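Local atomic coordinates of RctB replication initiator protein (Vibrio cholerae, PDB entry 5UBE), a protein that probably binds origin DNA to initiate replication of the second chromosome of the cholera bacterium, this part being its N-terminal helix-turn-helix domain. Residues I28-Q33 with I115-L120; K95-R100 with T109-F114; I44-N49 with Q82-A87. All coordinates share one frame; numbering follows the deposited sequence.

How the contacts relate
All three contacts lie in one helix-turn-helix domain, and their centres stand about 15 to 18 Å apart. Contact 1 ties helix 26-34, near the start of the chain, to the short C-terminal helix 117-120, so contacts 2 and 3 both fall inside the loop it closes. Contact 3, helix 42-55 against helix 78-91, comes first; helix 78-91 then runs into strand 94-100, which opens the hairpin of contact 2. The contacts also touch directly: Leu-85 and Leu-48 of contact 3 pack on His-112 and Phe-114 of contact 2, and Ile-31 of contact 1 on Leu-48. Helices set against a hairpin in this way are consistent with a winged-helix, DNA-binding domain.

Contact 1 (I28-Q33 with I115-L120); sequences IDWIEQ and INPNQL
Trp-30 lays one face of its indole over the turn at Asn-116 and Pro-117, and two CH-pi contacts form the centre of this interface. CA of Asn-116 stands 3.6 Å from the centroid of the six-membered ring, almost on the ring normal, while CD of Pro-117 lies 3.5 Å from the centroid of the five-membered ring. Both atoms come to the same face, so one atom sits over each ring. Chi1 of Trp-30 (-63°) holds CG beside the backbone N, anti to the carbonyl carbon, where CD of Pro-117 meets Trp-30 CG at 3.4 Å.

The remaining packing is lighter. ND2 of Asn-116 comes within 3.4 Å of CZ2 of Trp-30, its amide tilted 42° from the ring, and Gln-33, one helical turn on, brings OE1 to 3.8 Å from CG of Pro-117.

No hydrogen bond joins the two segments. Within 115-120, Asn-116 is the N-cap of helix 117-120, its OD1 accepting from Asn-118 N at 2.9 Å. The residue that caps the helix thus also offers its CA to the indole.

Pro-117 and Leu-120 pack on Tyr-34 and on Phe-37 in the loop that follows, and the Tyr-34 hydroxyl is hydrogen-bonded to Ile-115 O. Ile-31 turns away from the C-terminal helix and packs on helix 42-55, placing helix 26-34 between the two.

Contact 2 (K95-R100 with T109-F114); sequences KQIPVR and TMLHRF
Ile-97 and Leu-111 exchange two backbone hydrogen bonds, N to O in each direction and both 2.7 Å. Lys-95 with Arg-113 and Val-99 with Thr-109 form the same kind of antiparallel hydrogen-bonded pair, with longer bonds; Lys-95 N to Arg-113 O is 3.0 Å. Gln-96 with His-112 and Pro-98 with Met-110 are the non-hydrogen-bonded pairs between them.

On the face of Ile-97, CD1 of that residue sits over the centre of the Arg-113 guanidinium, 3.5 Å from CZ. The bend of Arg-113 at chi3 (-46°) turns NE back toward CB, and Glu-22 takes NE in a salt bridge. Farther along, CG1 of Val-99 meets CB of Leu-111 at 3.6 Å.

The other face carries Met-110, whose CE lies 3.7 Å from CG of Pro-98. Gln-96 runs beside His-112, pointing the same way, with Gln-96 NE2 3.3 Å from His-112 CE1 and the amide 24° from the ring plane. His-112 ND1 is buried here without a polar partner in the model.

This beta hairpin forms one side of a mixed sheet: strand 94-100 is outermost, and strand 108-114 also pairs with strand 20-22. Helix 78-91 lies against the Gln-96 and His-112 face, through Val-89 and Leu-85.

Contact 3 (I44-N49 with Q82-A87); sequences IVELLN and QQRLRA
Glu-46 OE1 takes a nearly straight hydrogen bond, 3.1 Å long, from Arg-84 NH2, which is also the salt bridge of this contact. The two flat groups are nearly coplanar, 8° apart, and the oxygen comes to the edge of the guanidinium in its plane, nearly along its own C-O axis. Only the NH2 bond joins them: NE of Arg-84 is 3.6 Å from the same Glu-46 OE1, with no hydrogen bond between the two. On the other side of the guanidinium, NH1 gives a weak hydrogen bond to the carbonyl of Ala-80, one turn earlier in its own helix. Glu-46 is exposed, so the pair lies at the outer margin of the interface.

Beneath it the packing is apolar. The aliphatic part of Arg-84, extended from CG to NE, passes over Leu-47, and Leu-47 CB lies 4.0 Å from Arg-84 CB. Chi1 of Leu-47 (176°) puts CG anti to the backbone N, and CD2 beyond it lies 3.9 Å from Leu-85 N and 4.3 Å from Leu-85 CB. Ile-44, a turn before Leu-47, reaches with CD1 to CB of Ala-87, 3.7 Å away. The nearest CA pair is Ile-44 and Arg-84, 5.4 Å apart.

The axes of segments 44-49 and 82-87 approach to 9.2 Å at 105°, nearly perpendicular. Leu-48 faces helix 26-34 through Ile-31 and Tyr-34, and also meets Phe-114; Leu-85 packs on Phe-94 and His-112, so both helices lean on the hairpin strands.

Contact 1 (I28-Q33 with I115-L120)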
loop_
_atom_site.group_PDB
_atom_site.type_symbol
_atom_site.label_atom_id
_atom_site.label_comp_id
_atom_site.label_asym_id
_atom_site.label_seq_id
_atom_site.Cartn_x
_atom_site.Cartn_y
_atom_site.Cartn_z
ATOM N N ILE A 28 4.633 -9.562 -5.654
ATOM C CA ILE A 28 3.927 -10.812 -5.388
ATOM C C ILE A 28 4.901 -11.864 -4.872
ATOM O O ILE A 28 4.586 -12.625 -3.949
ATOM C CB ILE A 28 3.185 -11.282 -6.656
ATOM C CG1 ILE A 28 2.193 -10.211 -7.115
ATOM C CG2 ILE A 28 2.469 -12.600 -6.409
ATOM C CD1 ILE A 28 1.683 -10.422 -8.552
ATOM N N ASP A 29 6.111 -11.905 -5.436
ATOM C CA ASP A 29 7.138 -12.794 -4.890
ATOM C C ASP A 29 7.756 -12.239 -3.608
ATOM O O ASP A 29 8.060 -13.003 -2.684
ATOM C CB ASP A 29 8.240 -13.039 -5.920
ATOM C CG ASP A 29 7.721 -13.678 -7.197
ATOM O OD1 ASP A 29 6.783 -14.505 -7.134
ATOM O OD2 ASP A 29 8.265 -13.350 -8.269
ATOM N N TRP A 30 7.977 -10.920 -3.550
ATOM C CA TRP A 30 8.611 -10.307 -2.386
ATOM C C TRP A 30 7.839 -10.609 -1.112
ATOM O O TRP A 30 8.435 -10.755 -0.035
ATOM C CB TRP A 30 8.703 -8.793 -2.575
ATOM C CG TRP A 30 9.544 -8.353 -3.727
ATOM C CD1 TRP A 30 10.348 -9.140 -4.513
ATOM C CD2 TRP A 30 9.698 -7.011 -4.209
ATOM N NE1 TRP A 30 10.970 -8.369 -5.463
ATOM C CE2 TRP A 30 10.598 -7.060 -5.295
ATOM C CE3 TRP A 30 9.157 -5.775 -3.834
ATOM C CZ2 TRP A 30 10.965 -5.919 -6.018
ATOM C CZ3 TRP A 30 9.534 -4.639 -4.548
ATOM C CH2 TRP A 30 10.425 -4.722 -5.630
ATOM N N ILE A 31 6.512 -10.668 -1.212
ATOM C CA ILE A 31 5.660 -10.795 -0.026
ATOM C C ILE A 31 5.926 -12.115 0.683
ATOM O O ILE A 31 5.986 -12.170 1.917
ATOM C CB ILE A 31 4.176 -10.636 -0.423
ATOM C CG1 ILE A 31 3.863 -9.166 -0.699
ATOM C CG2 ILE A 31 3.237 -11.206 0.651
ATOM C CD1 ILE A 31 2.487 -8.926 -1.371
ATOM N N GLU A 32 6.092 -13.197 -0.081
ATOM C CA GLU A 32 6.525 -14.453 0.526
ATOM C C GLU A 32 7.928 -14.341 1.101
ATOM O O GLU A 32 8.234 -14.979 2.113
ATOM C CB GLU A 32 6.453 -15.588 -0.497
ATOM C CG GLU A 32 5.040 -15.761 -1.087
ATOM C CD GLU A 32 4.862 -17.040 -1.892
ATOM O OE1 GLU A 32 5.867 -17.564 -2.427
ATOM O OE2 GLU A 32 3.707 -17.515 -1.986
ATOM N N GLN A 33 8.792 -13.530 0.486
ATOM C CA GLN A 33 10.141 -13.387 1.025
ATOM C C GLN A 33 10.179 -12.508 2.268
ATOM O O GLN A 33 11.032 -12.726 3.133
ATOM C CB GLN A 33 11.089 -12.824 -0.033
ATOM C CG GLN A 33 11.415 -13.797 -1.144
ATOM C CD GLN A 33 12.332 -13.181 -2.172
ATOM O OE1 GLN A 33 11.994 -12.173 -2.776
ATOM N NE2 GLN A 33 13.517 -13.765 -2.352
ATOM N N ILE A 115 9.408 -2.301 -1.249
ATOM C CA ILE A 115 10.862 -2.234 -1.288
ATOM C C ILE A 115 11.388 -3.645 -1.500
ATOM O O ILE A 115 10.941 -4.591 -0.843
ATOM C CB ILE A 115 11.439 -1.610 0.002
ATOM C CG1 ILE A 115 10.771 -0.265 0.295
ATOM C CG2 ILE A 115 12.941 -1.394 -0.140
ATOM C CD1 ILE A 115 11.374 0.487 1.455
ATOM N N ASN A 116 12.314 -3.785 -2.436
ATOM C CA ASN A 116 12.892 -5.082 -2.751
ATOM C C ASN A 116 13.528 -5.686 -1.505
ATOM O O ASN A 116 14.281 -4.997 -0.804
ATOM C CB ASN A 116 13.933 -4.914 -3.864
ATOM C CG ASN A 116 14.342 -6.229 -4.489
ATOM O OD1 ASN A 116 14.685 -7.185 -3.790
ATOM N ND2 ASN A 116 14.303 -6.289 -5.815
ATOM N N PRO A 117 13.254 -6.951 -1.181
ATOM C CA PRO A 117 13.920 -7.564 -0.022
ATOM C C PRO A 117 15.442 -7.512 -0.096
ATOM O O PRO A 117 16.096 -7.383 0.947
ATOM C CB PRO A 117 13.403 -9.010 -0.043
ATOM C CG PRO A 117 12.094 -8.936 -0.803
ATOM C CD PRO A 117 12.330 -7.880 -1.853
ATOM N N ASN A 118 16.028 -7.599 -1.296
ATOM C CA ASN A 118 17.480 -7.452 -1.411
ATOM C C ASN A 118 17.935 -6.088 -0.918
ATOM O O ASN A 118 19.027 -5.964 -0.348
ATOM C CB ASN A 118 17.929 -7.655 -2.856
ATOM C CG ASN A 118 17.565 -9.021 -3.391
ATOM O OD1 ASN A 118 17.577 -10.011 -2.658
ATOM N ND2 ASN A 118 17.242 -9.085 -4.681
ATOM N N GLN A 119 17.112 -5.058 -1.127
ATOM C CA GLN A 119 17.392 -3.733 -0.583
ATOM C C GLN A 119 17.157 -3.676 0.922
ATOM O O GLN A 119 17.924 -3.029 1.647
ATOM C CB GLN A 119 16.521 -2.694 -1.291
ATOM C CG GLN A 119 16.849 -1.258 -0.940
ATOM C CD GLN A 119 18.093 -0.752 -1.651
ATOM O OE1 GLN A 119 18.728 -1.480 -2.423
ATOM N NE2 GLN A 119 18.445 0.505 -1.398
ATOM N N LEU A 120 16.091 -4.325 1.404
ATOM C CA LEU A 120 15.773 -4.304 2.834
ATOM C C LEU A 120 16.961 -4.735 3.673
ATOM O O LEU A 120 17.277 -4.115 4.698
ATOM C CB LEU A 120 14.599 -5.230 3.138
ATOM C CG LEU A 120 13.256 -4.913 2.512
ATOM C CD1 LEU A 120 12.158 -5.543 3.350
ATOM C CD2 LEU A 120 13.137 -3.435 2.499
#

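Contact 2 (K95-R100 with T109-F114)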
loop_
_atom_site.group_PDB
_atom_site.type_symbol
_atom_site.label_atom_id
_atom_site.label_comp_id
_atom_site.label_asym_id
_atom_site.label_seq_id
_atom_site.Cartn_x
_atom_site.Cartn_y
_atom_site.Cartn_z
ATOM N N LYS A 95 8.546 2.198 1.063
ATOM C CA LYS A 95 9.004 3.576 0.973
ATOM C C LYS A 95 7.793 4.502 0.918
ATOM O O LYS A 95 6.954 4.390 0.007
ATOM C CB LYS A 95 9.876 3.772 -0.258
ATOM C CG LYS A 95 10.498 5.149 -0.358
ATOM C CD LYS A 95 11.441 5.223 -1.546
ATOM C CE LYS A 95 12.128 6.576 -1.626
ATOM N NZ LYS A 95 12.859 6.741 -2.910
ATOM N N GLN A 96 7.708 5.412 1.889
ATOM C CA GLN A 96 6.650 6.417 1.918
ATOM C C GLN A 96 7.035 7.594 1.032
ATOM O O GLN A 96 8.068 8.236 1.252
ATOM C CB GLN A 96 6.390 6.892 3.342
ATOM C CG GLN A 96 5.932 5.807 4.287
ATOM C CD GLN A 96 5.264 6.383 5.521
ATOM O OE1 GLN A 96 5.874 6.452 6.586
ATOM N NE2 GLN A 96 3.999 6.810 5.383
ATOM N N ILE A 97 6.192 7.880 0.048
ATOM C CA ILE A 97 6.416 8.935 -0.934
ATOM C C ILE A 97 5.253 9.912 -0.854
ATOM O O ILE A 97 4.127 9.535 -1.202
ATOM C CB ILE A 97 6.518 8.346 -2.347
ATOM C CG1 ILE A 97 7.594 7.253 -2.391
ATOM C CG2 ILE A 97 6.760 9.447 -3.379
ATOM C CD1 ILE A 97 7.616 6.460 -3.689
ATOM N N PRO A 98 5.445 11.150 -0.397
ATOM C CA PRO A 98 4.352 12.127 -0.475
ATOM C C PRO A 98 4.141 12.539 -1.924
ATOM O O PRO A 98 5.103 12.790 -2.655
ATOM C CB PRO A 98 4.843 13.296 0.389
ATOM C CG PRO A 98 5.945 12.734 1.207
ATOM C CD PRO A 98 6.591 11.683 0.350
ATOM N N VAL A 99 2.875 12.572 -2.343
ATOM C CA VAL A 99 2.493 12.882 -3.714
ATOM C C VAL A 99 1.386 13.926 -3.696
ATOM O O VAL A 99 0.693 14.116 -2.693
ATOM C CB VAL A 99 2.023 11.634 -4.491
ATOM C CG1 VAL A 99 3.140 10.615 -4.575
ATOM C CG2 VAL A 99 0.785 11.041 -3.836
ATOM N N ARG A 100 1.222 14.605 -4.828
ATOM C CA ARG A 100 0.173 15.601 -4.993
ATOM C C ARG A 100 -0.749 15.191 -6.130
ATOM O O ARG A 100 -0.437 14.300 -6.925
ATOM C CB ARG A 100 0.757 16.994 -5.267
ATOM C CG ARG A 100 1.826 17.426 -4.274
ATOM C CD ARG A 100 2.404 18.785 -4.632
ATOM N NE ARG A 100 3.404 19.232 -3.667
ATOM C CZ ARG A 100 4.087 20.367 -3.767
ATOM N NH1 ARG A 100 3.884 21.179 -4.799
ATOM N NH2 ARG A 100 4.977 20.693 -2.837
ATOM N N THR A 109 -1.325 13.323 -0.326
ATOM C CA THR A 109 -1.580 12.041 0.335
ATOM C C THR A 109 -0.254 11.284 0.358
ATOM O O THR A 109 0.780 11.818 -0.055
ATOM C CB THR A 109 -2.694 11.249 -0.369
ATOM O OG1 THR A 109 -2.311 10.973 -1.723
ATOM C CG2 THR A 109 -3.991 12.037 -0.364
ATOM N N MET A 110 -0.275 10.032 0.826
ATOM C CA MET A 110 0.931 9.206 0.916
ATOM C C MET A 110 0.911 8.087 -0.123
ATOM O O MET A 110 -0.064 7.332 -0.217
ATOM C CB MET A 110 1.086 8.591 2.308
ATOM C CG MET A 110 2.096 9.299 3.191
ATOM S SD MET A 110 3.709 9.503 2.426
ATOM C CE MET A 110 4.521 10.467 3.705
ATOM N N LEU A 111 1.994 7.972 -0.884
ATOM C CA LEU A 111 2.184 6.853 -1.796
ATOM C C LEU A 111 3.160 5.866 -1.173
ATOM O O LEU A 111 4.168 6.264 -0.587
ATOM C CB LEU A 111 2.703 7.325 -3.154
ATOM C CG LEU A 111 2.853 6.225 -4.204
ATOM C CD1 LEU A 111 1.496 5.609 -4.516
ATOM C CD2 LEU A 111 3.513 6.776 -5.459
ATOM N N HIS A 112 2.855 4.581 -1.298
ATOM C CA HIS A 112 3.646 3.530 -0.673
ATOM C C HIS A 112 4.090 2.565 -1.751
ATOM O O HIS A 112 3.257 2.034 -2.493
ATOM C CB HIS A 112 2.846 2.812 0.417
ATOM C CG HIS A 112 2.389 3.734 1.492
ATOM N ND1 HIS A 112 2.986 3.788 2.733
ATOM C CD2 HIS A 112 1.439 4.696 1.485
ATOM C CE1 HIS A 112 2.398 4.723 3.458
ATOM N NE2 HIS A 112 1.457 5.289 2.725
ATOM N N ARG A 113 5.397 2.343 -1.829
ATOM C CA ARG A 113 6.022 1.511 -2.847
ATOM C C ARG A 113 6.735 0.364 -2.154
ATOM O O ARG A 113 7.495 0.586 -1.212
ATOM C CB ARG A 113 7.006 2.332 -3.689
ATOM C CG ARG A 113 8.095 1.522 -4.387
ATOM C CD ARG A 113 9.008 2.465 -5.143
ATOM N NE ARG A 113 8.220 3.435 -5.900
ATOM C CZ ARG A 113 8.702 4.549 -6.439
ATOM N NH1 ARG A 113 9.987 4.857 -6.310
ATOM N NH2 ARG A 113 7.894 5.360 -7.109
ATOM N N PHE A 114 6.454 -0.859 -2.589
ATOM C CA PHE A 114 7.137 -2.009 -2.025
ATOM C C PHE A 114 8.634 -1.860 -2.237
ATOM O O PHE A 114 9.082 -1.316 -3.249
ATOM C CB PHE A 114 6.623 -3.297 -2.667
ATOM C CG PHE A 114 5.259 -3.739 -2.147
ATOM C CD1 PHE A 114 5.148 -4.401 -0.924
ATOM C CD2 PHE A 114 4.101 -3.494 -2.879
ATOM C CE1 PHE A 114 3.912 -4.817 -0.454
ATOM C CE2 PHE A 114 2.842 -3.901 -2.402
ATOM C CZ PHE A 114 2.754 -4.564 -1.187
#

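Contact 3 (I44-N49 with Q82-A87)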
loop_
_atom_site.group_PDB
_atom_site.type_symbol
_atom_site.label_atom_id
_atom_site.label_comp_id
_atom_site.label_asym_id
_atom_site.label_seq_id
_atom_site.Cartn_x
_atom_site.Cartn_y
_atom_site.Cartn_z
ATOM N N ILE A 44 0.499 -8.157 9.234
ATOM C CA ILE A 44 1.060 -7.369 8.135
ATOM C C ILE A 44 0.888 -8.106 6.813
ATOM O O ILE A 44 0.508 -7.508 5.802
ATOM C CB ILE A 44 2.541 -7.023 8.410
ATOM C CG1 ILE A 44 2.625 -5.963 9.515
ATOM C CG2 ILE A 44 3.236 -6.526 7.123
ATOM C CD1 ILE A 44 3.964 -5.856 10.197
ATOM N N VAL A 45 1.171 -9.415 6.797
ATOM C CA VAL A 45 1.011 -10.197 5.572
ATOM C C VAL A 45 -0.415 -10.091 5.049
ATOM O O VAL A 45 -0.636 -9.993 3.837
ATOM C CB VAL A 45 1.429 -11.662 5.803
ATOM C CG1 VAL A 45 1.173 -12.494 4.553
ATOM C CG2 VAL A 45 2.905 -11.727 6.173
ATOM N N GLU A 46 -1.402 -10.089 5.948
ATOM C CA GLU A 46 -2.794 -9.919 5.531
ATOM C C GLU A 46 -2.974 -8.661 4.692
ATOM O O GLU A 46 -3.550 -8.705 3.597
ATOM C CB GLU A 46 -3.706 -9.851 6.758
ATOM C CG GLU A 46 -3.998 -11.169 7.450
ATOM C CD GLU A 46 -4.861 -10.966 8.694
ATOM O OE1 GLU A 46 -5.080 -9.791 9.081
ATOM O OE2 GLU A 46 -5.315 -11.974 9.279
ATOM N N LEU A 47 -2.529 -7.516 5.214
ATOM C CA LEU A 47 -2.560 -6.285 4.433
ATOM C C LEU A 47 -1.841 -6.463 3.094
ATOM O O LEU A 47 -2.371 -6.083 2.047
ATOM C CB LEU A 47 -1.933 -5.139 5.229
ATOM C CG LEU A 47 -1.831 -3.832 4.441
ATOM C CD1 LEU A 47 -3.218 -3.277 4.210
ATOM C CD2 LEU A 47 -0.938 -2.805 5.123
ATOM N N LEU A 48 -0.628 -7.045 3.108
ATOM C CA LEU A 48 0.146 -7.181 1.871
ATOM C C LEU A 48 -0.592 -8.032 0.842
ATOM O O LEU A 48 -0.686 -7.660 -0.334
ATOM C CB LEU A 48 1.534 -7.766 2.155
ATOM C CG LEU A 48 2.336 -7.009 3.210
ATOM C CD1 LEU A 48 3.747 -7.532 3.259
ATOM C CD2 LEU A 48 2.313 -5.502 2.959
ATOM N N ASN A 49 -1.132 -9.178 1.269
ATOM C CA ASN A 49 -1.891 -10.020 0.350
ATOM C C ASN A 49 -3.084 -9.268 -0.231
ATOM O O ASN A 49 -3.428 -9.443 -1.405
ATOM C CB ASN A 49 -2.362 -11.285 1.069
ATOM C CG ASN A 49 -1.248 -12.292 1.265
ATOM O OD1 ASN A 49 -0.209 -12.204 0.618
ATOM N ND2 ASN A 49 -1.463 -13.262 2.151
ATOM N N GLN A 82 -4.521 1.277 8.647
ATOM C CA GLN A 82 -3.480 2.197 9.087
ATOM C C GLN A 82 -2.577 1.551 10.133
ATOM O O GLN A 82 -1.366 1.788 10.141
ATOM C CB GLN A 82 -4.109 3.481 9.635
ATOM C CG GLN A 82 -4.351 4.550 8.588
ATOM C CD GLN A 82 -3.084 4.971 7.839
ATOM O OE1 GLN A 82 -2.098 5.368 8.454
ATOM N NE2 GLN A 82 -3.115 4.894 6.504
ATOM N N GLN A 83 -3.152 0.743 11.036
ATOM C CA GLN A 83 -2.346 0.059 12.045
ATOM C C GLN A 83 -1.334 -0.878 11.394
ATOM O O GLN A 83 -0.129 -0.801 11.665
ATOM C CB GLN A 83 -3.251 -0.720 13.004
ATOM C CG GLN A 83 -2.496 -1.535 14.074
ATOM C CD GLN A 83 -3.397 -2.557 14.768
ATOM O OE1 GLN A 83 -4.573 -2.297 15.023
ATOM N NE2 GLN A 83 -2.851 -3.729 15.052
ATOM N N ARG A 84 -1.814 -1.783 10.533
ATOM C CA ARG A 84 -0.903 -2.665 9.808
ATOM C C ARG A 84 0.084 -1.863 8.969
ATOM O O ARG A 84 1.271 -2.203 8.901
ATOM C CB ARG A 84 -1.699 -3.635 8.937
ATOM C CG ARG A 84 -2.464 -4.681 9.729
ATOM C CD ARG A 84 -3.722 -5.083 8.976
ATOM N NE ARG A 84 -4.376 -6.273 9.524
ATOM C CZ ARG A 84 -5.260 -6.251 10.522
ATOM N NH1 ARG A 84 -5.597 -5.098 11.105
ATOM N NH2 ARG A 84 -5.806 -7.384 10.949
ATOM N N LEU A 85 -0.367 -0.752 8.385
ATOM C CA LEU A 85 0.538 0.033 7.552
ATOM C C LEU A 85 1.651 0.656 8.381
ATOM O O LEU A 85 2.811 0.635 7.959
ATOM C CB LEU A 85 -0.220 1.106 6.769
ATOM C CG LEU A 85 0.667 2.012 5.892
ATOM C CD1 LEU A 85 1.358 1.267 4.744
ATOM C CD2 LEU A 85 -0.118 3.188 5.352
ATOM N N ARG A 86 1.338 1.189 9.573
ATOM C CA ARG A 86 2.401 1.744 10.405
ATOM C C ARG A 86 3.420 0.673 10.785
ATOM O O ARG A 86 4.628 0.932 10.806
ATOM C CB ARG A 86 1.833 2.385 11.670
ATOM C CG ARG A 86 1.067 3.680 11.469
ATOM C CD ARG A 86 0.756 4.337 12.833
ATOM N NE ARG A 86 0.125 3.404 13.774
ATOM C CZ ARG A 86 -1.179 3.154 13.810
ATOM N NH1 ARG A 86 -2.006 3.759 12.953
ATOM N NH2 ARG A 86 -1.662 2.284 14.681
ATOM N N ALA A 87 2.948 -0.535 11.100
ATOM C CA ALA A 87 3.868 -1.603 11.477
ATOM C C ALA A 87 4.745 -2.007 10.300
ATOM O O ALA A 87 5.946 -2.235 10.463
ATOM C CB ALA A 87 3.083 -2.806 12.010
#